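Local atomic coordinates of heme-binding protein A / AI-2 binding protein A (Helicobacter pylori SS1, PDB entry 6OFQ), a protein that probably captures peptides in the periplasm as the substrate-binding protein of an ABC transporter, and binds the peptide STSA. Residues A36-D40 with R246-N250; S43-L48 with L204-P208; G290-S294 with G427-D431; V285-A289 with Y516-G520. One frame throughout, in Å; residues are numbered along the deposited sequence.

Contact 1 (A36-D40 with R246-N250)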
loop_
_atom_site.group_PDB
_atom_site.type_symbol
_atom_site.label_atom_id
_atom_site.label_comp_id
_atom_site.label_asym_id
_atom_site.label_seq_id
_atom_site.Cartn_x
_atom_site.Cartn_y
_atom_site.Cartn_z
ATOM N N ALA A 36 -15.918 3.042 7.587
ATOM C CA ALA A 36 -16.318 3.318 6.214
ATOM C C ALA A 36 -15.141 3.892 5.436
ATOM O O ALA A 36 -14.294 4.635 5.913
ATOM C CB ALA A 36 -17.490 4.312 6.198
ATOM N N ARG A 37 -15.182 3.590 4.138
ATOM C CA ARG A 37 -14.139 3.921 3.203
ATOM C C ARG A 37 -14.707 4.038 1.813
ATOM O O ARG A 37 -15.865 3.716 1.542
ATOM C CB ARG A 37 -13.000 2.923 3.322
ATOM C CG ARG A 37 -13.382 1.454 3.262
ATOM C CD ARG A 37 -13.753 0.961 1.876
ATOM N NE ARG A 37 -14.000 -0.484 1.778
ATOM C CZ ARG A 37 -13.099 -1.460 1.806
ATOM N NH1 ARG A 37 -11.847 -1.117 1.960
ATOM N NH2 ARG A 37 -13.443 -2.713 1.793
ATOM N N GLY A 38 -13.944 4.572 0.888
ATOM C CA GLY A 38 -14.408 4.979 -0.420
ATOM C C GLY A 38 -14.522 3.958 -1.499
ATOM O O GLY A 38 -15.343 4.115 -2.400
ATOM N N ALA A 39 -13.741 2.882 -1.480
ATOM C CA ALA A 39 -13.715 1.835 -2.521
ATOM C C ALA A 39 -13.468 0.500 -1.853
ATOM O O ALA A 39 -12.651 0.362 -0.940
ATOM C CB ALA A 39 -12.648 2.143 -3.530
ATOM N N ASP A 40 -14.170 -0.482 -2.380
ATOM C CA ASP A 40 -14.069 -1.851 -1.858
ATOM C C ASP A 40 -12.696 -2.468 -2.149
ATOM O O ASP A 40 -11.985 -2.047 -3.015
ATOM C CB ASP A 40 -15.163 -2.692 -2.508
ATOM C CG ASP A 40 -15.466 -3.997 -1.802
ATOM O OD1 ASP A 40 -15.029 -4.220 -0.653
ATOM O OD2 ASP A 40 -16.165 -4.806 -2.482
ATOM N N ARG A 246 -17.667 -0.820 5.598
ATOM C CA ARG A 246 -18.585 -0.347 4.584
ATOM C C ARG A 246 -17.866 0.430 3.500
ATOM O O ARG A 246 -16.919 1.191 3.720
ATOM C CB ARG A 246 -19.621 0.573 5.226
ATOM C CG ARG A 246 -20.576 -0.173 6.161
ATOM C CD ARG A 246 -21.845 0.571 6.594
ATOM N NE ARG A 246 -22.572 1.004 5.414
ATOM C CZ ARG A 246 -23.477 1.987 5.389
ATOM N NH1 ARG A 246 -23.819 2.585 6.500
ATOM N NH2 ARG A 246 -24.019 2.359 4.215
ATOM N N THR A 247 -18.378 0.262 2.286
ATOM C CA THR A 247 -18.022 1.092 1.144
ATOM C C THR A 247 -19.076 2.143 0.877
ATOM O O THR A 247 -20.197 1.778 0.568
ATOM C CB THR A 247 -17.754 0.254 -0.109
ATOM O OG1 THR A 247 -16.683 -0.702 0.118
ATOM C CG2 THR A 247 -17.343 1.121 -1.293
ATOM N N ILE A 248 -18.732 3.411 1.057
ATOM C CA ILE A 248 -19.631 4.570 0.809
ATOM C C ILE A 248 -18.792 5.472 -0.061
ATOM O O ILE A 248 -17.906 6.192 0.388
ATOM C CB ILE A 248 -19.959 5.300 2.130
ATOM C CG1 ILE A 248 -20.678 4.341 3.060
ATOM C CG2 ILE A 248 -20.814 6.549 1.864
ATOM C CD1 ILE A 248 -21.050 4.894 4.406
ATOM N N PRO A 249 -19.059 5.449 -1.374
ATOM C CA PRO A 249 -18.118 6.056 -2.300
ATOM C C PRO A 249 -18.014 7.556 -2.268
ATOM O O PRO A 249 -16.920 8.119 -2.428
ATOM C CB PRO A 249 -18.564 5.565 -3.700
ATOM C CG PRO A 249 -19.379 4.365 -3.414
ATOM C CD PRO A 249 -19.934 4.480 -2.026
ATOM N N ASN A 250 -19.129 8.191 -1.944
ATOM C CA ASN A 250 -19.124 9.650 -1.879
ATOM C C ASN A 250 -18.625 10.125 -0.526
ATOM O O ASN A 250 -19.171 9.773 0.527
ATOM C CB ASN A 250 -20.528 10.219 -2.178
ATOM C CG ASN A 250 -20.510 11.730 -2.179
ATOM O OD1 ASN A 250 -20.375 12.391 -1.176
ATOM N ND2 ASN A 250 -20.622 12.313 -3.371
HETATM O O HOH W 1 -16.513 -2.727 2.040
#
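The side chain of Arg37 folds across that of Thr247 on one face of a mixed sheet, where strands 32-37 and 242-247 run parallel and end side by side. Its CG is wedged between its own backbone N and carbonyl carbon (chi1 51°), and a further bend at chi2 leads the chain past Arg246 O until NE lies 3.2 Å from Thr247 OG1. A water at the edge of the guanidinium, in its plane, accepts from Arg37 NH2 at 3.1 Å. The same water is hydrogen-bonded to Thr247 OG1 at 2.8 Å, linking the two strands. Arg37 NH2 also forms a salt bridge with Asp40 OD1 (3.3 Å), and Asp40 CA rests on one guanidinium face, towards the rim. On the face carrying Ala36 and Arg246, the tip of Ile248 does the filling: its CD1 meets Ala36 CB at 4.0 Å and sits over the centre of the Arg246 guanidinium, whose NH1 pairs with Glu262. Between the two faces the backbones join through Arg37 N to Arg246 O (3.0 Å) and Ile248 N to Arg37 O (2.9 Å). Arg37 NH1 forms a salt bridge with Glu53, while Asp40 OD2 is taken by Asp222 N and Trp219 NE1. With carboxylates at two of its nitrogens, the buried Arg37 probably stays charged and rotates little, tying the strand end to the following loop and, through Glu53, to helix 52-61.

Contact 2 (S43-L48 with L204-P208)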
loop_
_atom_site.group_PDB
_atom_site.type_symbol
_atom_site.label_atom_id
_atom_site.label_comp_id
_atom_site.label_asym_id
_atom_site.label_seq_id
_atom_site.Cartn_x
_atom_site.Cartn_y
_atom_site.Cartn_z
ATOM N N SER A 43 -9.811 -8.328 -3.517
ATOM C CA SER A 43 -9.529 -9.756 -3.327
ATOM C C SER A 43 -9.523 -9.982 -1.810
ATOM O O SER A 43 -9.281 -9.020 -1.020
ATOM C CB SER A 43 -8.191 -10.159 -3.951
ATOM O OG SER A 43 -8.017 -11.595 -3.896
ATOM N N MET A 44 -9.620 -11.252 -1.423
ATOM C CA MET A 44 -9.312 -11.716 -0.089
ATOM C C MET A 44 -7.978 -12.505 -0.014
ATOM O O MET A 44 -7.660 -12.995 1.055
ATOM C CB MET A 44 -10.462 -12.558 0.478
ATOM C CG MET A 44 -11.677 -11.675 0.714
ATOM S SD MET A 44 -11.479 -10.530 2.092
ATOM C CE MET A 44 -12.748 -9.345 1.656
ATOM N N ASP A 45 -7.258 -12.576 -1.108
ATOM C CA ASP A 45 -5.873 -13.111 -1.110
ATOM C C ASP A 45 -4.938 -11.911 -1.316
ATOM O O ASP A 45 -4.843 -11.380 -2.417
ATOM C CB ASP A 45 -5.677 -14.160 -2.219
ATOM C CG ASP A 45 -4.285 -14.730 -2.275
ATOM O OD1 ASP A 45 -3.347 -14.231 -1.607
ATOM O OD2 ASP A 45 -4.086 -15.784 -2.931
ATOM N N PRO A 46 -4.247 -11.487 -0.257
ATOM C CA PRO A 46 -3.457 -10.252 -0.345
ATOM C C PRO A 46 -2.275 -10.322 -1.271
ATOM O O PRO A 46 -1.761 -9.269 -1.671
ATOM C CB PRO A 46 -3.015 -9.992 1.081
ATOM C CG PRO A 46 -2.964 -11.346 1.618
ATOM C CD PRO A 46 -4.109 -12.110 1.062
ATOM N N ALA A 47 -1.818 -11.536 -1.632
ATOM C CA ALA A 47 -0.779 -11.675 -2.616
ATOM C C ALA A 47 -1.200 -11.329 -4.021
ATOM O O ALA A 47 -0.339 -11.048 -4.830
ATOM C CB ALA A 47 -0.092 -13.030 -2.602
ATOM N N LEU A 48 -2.501 -11.246 -4.286
ATOM C CA LEU A 48 -2.972 -10.962 -5.623
ATOM C C LEU A 48 -3.260 -9.484 -5.884
ATOM O O LEU A 48 -3.613 -9.109 -7.012
ATOM C CB LEU A 48 -4.303 -11.745 -5.820
ATOM C CG LEU A 48 -4.117 -13.258 -5.823
ATOM C CD1 LEU A 48 -5.503 -13.854 -6.086
ATOM C CD2 LEU A 48 -3.113 -13.792 -6.802
ATOM N N LEU A 204 -10.201 -19.479 -2.785
ATOM C CA LEU A 204 -9.102 -19.130 -1.857
ATOM C C LEU A 204 -8.996 -17.608 -1.734
ATOM O O LEU A 204 -8.570 -17.130 -0.671
ATOM C CB LEU A 204 -7.788 -19.722 -2.365
ATOM C CG LEU A 204 -6.573 -19.667 -1.384
ATOM C CD1 LEU A 204 -6.868 -20.460 -0.119
ATOM C CD2 LEU A 204 -5.327 -20.128 -2.148
ATOM N N ALA A 205 -9.374 -16.937 -2.807
ATOM C CA ALA A 205 -9.305 -15.450 -2.841
ATOM C C ALA A 205 -10.648 -14.779 -2.624
ATOM O O ALA A 205 -10.751 -13.540 -2.739
ATOM C CB ALA A 205 -8.778 -15.026 -4.168
ATOM N N LYS A 206 -11.653 -15.557 -2.202
ATOM C CA LYS A 206 -13.013 -15.049 -1.943
ATOM C C LYS A 206 -13.552 -15.352 -0.558
ATOM O O LYS A 206 -14.262 -14.510 0.041
ATOM C CB LYS A 206 -14.015 -15.645 -2.942
ATOM C CG LYS A 206 -13.715 -15.176 -4.356
ATOM C CD LYS A 206 -14.710 -15.720 -5.383
ATOM C CE LYS A 206 -14.525 -14.991 -6.711
ATOM N NZ LYS A 206 -13.720 -15.771 -7.697
ATOM N N LYS A 207 -13.143 -16.504 -0.039
ATOM C CA LYS A 207 -13.652 -16.993 1.238
ATOM C C LYS A 207 -12.413 -17.384 2.048
ATOM O O LYS A 207 -11.954 -18.524 1.996
ATOM C CB LYS A 207 -14.627 -18.164 0.993
ATOM C CG LYS A 207 -15.937 -17.706 0.363
ATOM C CD LYS A 207 -16.795 -18.911 0.004
ATOM C CE LYS A 207 -18.016 -18.385 -0.741
ATOM N NZ LYS A 207 -18.871 -19.427 -1.399
ATOM N N PRO A 208 -11.767 -16.417 2.716
ATOM C CA PRO A 208 -10.416 -16.622 3.174
ATOM C C PRO A 208 -10.331 -17.335 4.494
ATOM O O PRO A 208 -11.222 -17.259 5.312
ATOM C CB PRO A 208 -9.901 -15.181 3.271
ATOM C CG PRO A 208 -11.121 -14.368 3.684
ATOM C CD PRO A 208 -12.204 -15.005 2.839
#
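Asp45, whose CB lies 3.8 Å from Ala205 CB across the contact, has its OD2 gripped by two groups, a salt bridge from Arg125 NH1 and a hydrogen bond with Tyr134 OH. OD1 serves its own loop as well: Ala47 N donates to Asp45 OD1 at 3.1 Å, from above the carboxylate plane. Just upstream, Asp45 N donates to Ser43 OG in a nearly straight bond (167°). An ST turn therefore runs directly into an Asx turn, and the pair shapes the loop between strand 32-37 and helix 52-61, which is met here by the loop between helix 189-197 and strand 214-220. One backbone bond joins the loops, Met44 N to Ala205 O at 2.9 Å, with the donor lying out of the carbonyl plane. The methyl of Ala205 is met by three side chains of segment 43-48, for besides Asp45 it meets Ser43 OG at 3.5 Å and Leu48 CD1 at 4.0 Å. Beyond it, Met44 crosses the ring of Pro208 at a slant, its CB 3.7 Å from Pro208 CG. With Met44 CG anti to the carbonyl carbon (chi1 -68°), the bend at chi2 carries the terminal methyl CE away from the proline, and the side chain touches Phe216 and Trp219 of strand 214-220. The backbone carbonyls are tied separately: Met44 O to Tyr62 OH and Pro208 O to Tyr107 OH.

Contact 3 (G290-S294 with G427-D431)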
loop_
_atom_site.group_PDB
_atom_site.type_symbol
_atom_site.label_atom_id
_atom_site.label_comp_id
_atom_site.label_asym_id
_atom_site.label_seq_id
_atom_site.Cartn_x
_atom_site.Cartn_y
_atom_site.Cartn_z
ATOM N N GLY A 290 2.100 11.548 8.337
ATOM C CA GLY A 290 1.757 10.457 7.383
ATOM C C GLY A 290 3.004 9.812 6.769
ATOM O O GLY A 290 4.114 10.350 6.768
ATOM N N LEU A 291 2.806 8.644 6.185
ATOM C CA LEU A 291 3.800 7.862 5.420
ATOM C C LEU A 291 3.356 7.723 3.960
ATOM O O LEU A 291 3.655 6.736 3.283
ATOM C CB LEU A 291 4.098 6.497 6.006
ATOM C CG LEU A 291 4.837 6.580 7.336
ATOM C CD1 LEU A 291 4.819 5.260 8.064
ATOM C CD2 LEU A 291 6.313 6.766 7.005
ATOM N N LEU A 292 2.671 8.753 3.500
ATOM C CA LEU A 292 1.989 8.776 2.201
ATOM C C LEU A 292 2.657 9.689 1.205
ATOM O O LEU A 292 3.130 10.776 1.543
ATOM C CB LEU A 292 0.570 9.360 2.408
ATOM C CG LEU A 292 -0.327 8.626 3.405
ATOM C CD1 LEU A 292 -1.416 9.476 4.037
ATOM C CD2 LEU A 292 -0.975 7.502 2.611
ATOM N N ALA A 293 2.625 9.325 -0.073
ATOM C CA ALA A 293 3.030 10.206 -1.151
ATOM C C ALA A 293 1.988 10.116 -2.264
ATOM O O ALA A 293 1.395 9.048 -2.475
ATOM C CB ALA A 293 4.409 9.879 -1.698
ATOM N N SER A 294 1.720 11.239 -2.930
ATOM C CA SER A 294 0.757 11.347 -4.042
ATOM C C SER A 294 1.417 12.141 -5.157
ATOM O O SER A 294 1.985 13.191 -4.928
ATOM C CB SER A 294 -0.500 12.085 -3.511
ATOM O OG SER A 294 -1.465 12.162 -4.546
ATOM N N GLY A 427 -0.531 7.043 -5.923
ATOM C CA GLY A 427 -0.264 7.252 -4.506
ATOM C C GLY A 427 0.259 5.956 -3.920
ATOM O O GLY A 427 -0.046 4.821 -4.326
ATOM N N TRP A 428 0.953 6.144 -2.807
ATOM C CA TRP A 428 1.525 5.034 -2.052
ATOM C C TRP A 428 1.567 5.338 -0.568
ATOM O O TRP A 428 1.920 6.468 -0.136
ATOM C CB TRP A 428 2.961 4.772 -2.470
ATOM C CG TRP A 428 3.586 3.492 -2.016
ATOM C CD1 TRP A 428 4.598 3.342 -1.097
ATOM C CD2 TRP A 428 3.352 2.211 -2.572
ATOM N NE1 TRP A 428 5.005 2.040 -1.058
ATOM C CE2 TRP A 428 4.245 1.320 -1.955
ATOM C CE3 TRP A 428 2.442 1.718 -3.524
ATOM C CZ2 TRP A 428 4.246 -0.029 -2.238
ATOM C CZ3 TRP A 428 2.485 0.389 -3.818
ATOM C CH2 TRP A 428 3.400 -0.462 -3.208
ATOM N N MET A 429 1.175 4.377 0.220
ATOM C CA MET A 429 1.372 4.366 1.674
ATOM C C MET A 429 2.488 3.371 1.936
ATOM O O MET A 429 2.458 2.216 1.482
ATOM C CB MET A 429 0.090 3.826 2.300
ATOM C CG MET A 429 0.195 3.453 3.762
ATOM S SD MET A 429 0.640 4.868 4.805
ATOM C CE MET A 429 1.022 4.045 6.368
ATOM N N ALA A 430 3.503 3.814 2.682
ATOM C CA ALA A 430 4.567 2.907 3.108
ATOM C C ALA A 430 4.024 1.623 3.670
ATOM O O ALA A 430 3.192 1.636 4.574
ATOM C CB ALA A 430 5.475 3.560 4.128
ATOM N N ASP A 431 4.614 0.512 3.222
ATOM C CA ASP A 431 4.422 -0.770 3.874
ATOM C C ASP A 431 5.372 -0.991 5.037
ATOM O O ASP A 431 5.063 -1.743 5.952
ATOM C CB ASP A 431 4.553 -1.947 2.881
ATOM C CG ASP A 431 3.642 -1.744 1.676
ATOM O OD1 ASP A 431 2.390 -1.620 1.892
ATOM O OD2 ASP A 431 4.187 -1.678 0.541
#
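An antiparallel pair of strands in the large mixed sheet of this solute-binding protein brings 292-298 against 423-429, and Leu292 faces Met429 near the point where the pairing gives way to loops. The two short strand axes are 4.8 Å apart and almost exactly opposed in direction. Ala293 and Trp428 form the hydrogen-bonded pair: Ala293 N donates to Trp428 O at 2.9 Å, and Trp428 N returns a bond to Ala293 O at 3.0 Å, lying in the carbonyl plane. The flanking non-hydrogen-bonded pairs, Leu292 with Met429 and Ser294 with Gly427, add CA-H...O contacts, such as Leu292 CA to Trp428 O at 3.3 Å. A last bond, Ala430 N to Leu291 O, is the straightest of the three (174°) and carries the pairing just past the strand ends. On the Leu292 face, the side chains of Leu292 and Met429 slant across one another, with CD2 of the leucine 3.8 Å from the sulfur SD. Met429 extends away from its backbone N and then bends at chi2 (61°), which swings CE back over Leu291 CB. That CB also meets Ala430 CB at 3.7 Å, so Leu291 packs against two consecutive residues. On the Ala293 face, the indole of Trp428 leaves the neighbouring strand and packs on helix 436-443, edge-to-face with Phe438, while NE1 is hydrogen-bonded to Asn437 OD1, which also takes Asp431 N. Strand 292-298 lies between 423-429 and the long strand 497-510, and strand 373-380 continues the sheet beyond 423-429.

Contact 4 (V285-A289 with Y516-G520)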
loop_
_atom_site.group_PDB
_atom_site.type_symbol
_atom_site.label_atom_id
_atom_site.label_comp_id
_atom_site.label_asym_id
_atom_site.label_seq_id
_atom_site.Cartn_x
_atom_site.Cartn_y
_atom_site.Cartn_z
ATOM N N VAL A 285 -10.982 14.368 14.961
ATOM C CA VAL A 285 -10.328 14.134 13.699
ATOM C C VAL A 285 -8.857 13.929 14.052
ATOM O O VAL A 285 -8.150 14.896 14.386
ATOM C CB VAL A 285 -10.508 15.288 12.720
ATOM C CG1 VAL A 285 -9.762 14.993 11.432
ATOM C CG2 VAL A 285 -11.990 15.425 12.396
ATOM N N ASP A 286 -8.386 12.685 13.886
ATOM C CA ASP A 286 -6.965 12.422 14.139
ATOM C C ASP A 286 -6.144 12.919 12.967
ATOM O O ASP A 286 -6.573 12.830 11.796
ATOM C CB ASP A 286 -6.731 10.898 14.150
ATOM C CG ASP A 286 -7.342 10.155 15.307
ATOM O OD1 ASP A 286 -7.864 10.785 16.228
ATOM O OD2 ASP A 286 -7.130 8.910 15.340
ATOM N N LYS A 287 -4.963 13.498 13.229
ATOM C CA LYS A 287 -4.093 14.004 12.166
ATOM C C LYS A 287 -2.666 13.695 12.505
ATOM O O LYS A 287 -2.243 13.916 13.650
ATOM C CB LYS A 287 -4.218 15.528 11.989
ATOM C CG LYS A 287 -5.636 16.018 11.745
ATOM C CD LYS A 287 -5.724 17.538 11.539
ATOM C CE LYS A 287 -7.138 18.008 11.817
ATOM N NZ LYS A 287 -7.406 17.966 13.294
ATOM N N SER A 288 -1.947 13.168 11.527
ATOM C CA SER A 288 -0.498 13.063 11.662
ATOM C C SER A 288 0.217 13.214 10.331
ATOM O O SER A 288 -0.439 13.326 9.307
ATOM C CB SER A 288 -0.128 11.734 12.328
ATOM O OG SER A 288 -0.422 10.631 11.490
ATOM N N ALA A 289 1.536 13.389 10.347
ATOM C CA ALA A 289 2.211 13.744 9.115
ATOM C C ALA A 289 2.058 12.804 7.943
ATOM O O ALA A 289 1.878 13.142 6.752
ATOM C CB ALA A 289 3.699 13.857 9.395
ATOM N N TYR A 516 -7.411 3.482 17.840
ATOM C CA TYR A 516 -6.961 3.560 16.458
ATOM C C TYR A 516 -5.748 4.485 16.408
ATOM O O TYR A 516 -5.736 5.505 17.093
ATOM C CB TYR A 516 -8.068 4.093 15.566
ATOM C CG TYR A 516 -7.736 4.150 14.085
ATOM C CD1 TYR A 516 -7.870 3.011 13.296
ATOM C CD2 TYR A 516 -7.231 5.294 13.502
ATOM C CE1 TYR A 516 -7.635 3.047 11.940
ATOM C CE2 TYR A 516 -6.981 5.343 12.146
ATOM C CZ TYR A 516 -7.123 4.198 11.398
ATOM O OH TYR A 516 -6.853 4.205 10.025
ATOM N N LYS A 517 -4.829 4.175 15.507
ATOM C CA LYS A 517 -3.619 5.009 15.365
ATOM C C LYS A 517 -3.417 5.298 13.884
ATOM O O LYS A 517 -3.433 4.409 13.050
ATOM C CB LYS A 517 -2.425 4.323 16.025
ATOM C CG LYS A 517 -2.435 4.464 17.542
ATOM C CD LYS A 517 -1.293 3.817 18.274
ATOM C CE LYS A 517 -1.364 4.115 19.762
ATOM N NZ LYS A 517 -2.688 4.192 20.411
ATOM N N THR A 518 -3.137 6.567 13.572
ATOM C CA THR A 518 -2.826 6.953 12.205
ATOM C C THR A 518 -1.300 6.749 11.889
ATOM O O THR A 518 -0.904 6.833 10.741
ATOM C CB THR A 518 -3.146 8.440 11.893
ATOM O OG1 THR A 518 -2.389 9.248 12.817
ATOM C CG2 THR A 518 -4.630 8.686 11.961
ATOM N N THR A 519 -0.510 6.548 12.930
ATOM C CA THR A 519 0.949 6.408 12.844
ATOM C C THR A 519 1.354 4.980 12.514
ATOM O O THR A 519 0.628 4.025 12.744
ATOM C CB THR A 519 1.597 6.851 14.160
ATOM O OG1 THR A 519 1.085 6.113 15.272
ATOM C CG2 THR A 519 1.349 8.383 14.366
ATOM N N GLY A 520 2.563 4.860 11.978
ATOM C CA GLY A 520 3.169 3.564 11.667
ATOM C C GLY A 520 2.584 2.963 10.417
ATOM O O GLY A 520 2.060 3.662 9.559
HETATM O O HOH W 2 -7.448 7.593 17.497
HETATM O O HOH W 3 -4.216 8.591 15.430
#
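Hydroxyl to hydroxyl, Ser288 OG and Thr518 OG1 meet at 2.7 Å in a direct side-chain hydrogen bond between the segments. Each oxygen sits between the backbone N and carbonyl carbon of its own residue (chi1 68° for the serine, 58° for the threonine), a setting that turns the two towards each other. Water supplies the remaining polar links: two molecules donate to Asp286 OD2, one of them at a very short 2.5 Å. That one also donates to Tyr516 O at 2.7 Å; the other lies 2.9 Å from Asp286 OD2 and accepts from Thr518 N at 3.0 Å. The second carboxylate oxygen, OD1, is hydrogen-bonded to His509 NE2, so Asp286 is held from both branches. Asp286 and Ser288 stand two residues apart on strand 283-288, with side chains on the same side. The strand is bonded along its backbone to the antiparallel strand 497-510, and the loop 516-520 lies across the pair, where Thr518 also touches Ser505 and Val507. Carbon contacts are few: Thr518 CG2 rests 3.8 Å from Asp286 CB, and Thr519 CG2 is 4.2 Å from Ser288 CB. The approach to the ring is loose too, with Asp286 OD2 near the ring plane of Tyr516, 4.1 Å from CD2, and the carboxylate inclined by 29° to it. Outside the contact, Tyr516 OH is bonded to Asn524 OD1 and Thr519 OG1 to Gly71 O.

Overall arrangement
Contacts 3 and 4 form the closest couple, with centres 13 Å apart: strands 283-288 and 292-298 follow one another and enter the same sheet, and Gly520 O of contact 4 packs 3.4 Å from Met429 CE of contact 3. Contact 3 is nested in the chain loop that contact 4 closes. Contact 2 is likewise nested inside contact 1; their first segments adjoin in sequence, although the contact centres lie 19 Å apart. Between the two couples nothing touches: by nearest atoms contact 1 comes to about 13 Å of contact 3 and about 9 Å of contact 4, contact 2 to about 9 Å and about 17 Å. Contact 3 is nearest the chain centre, about 7 Å away.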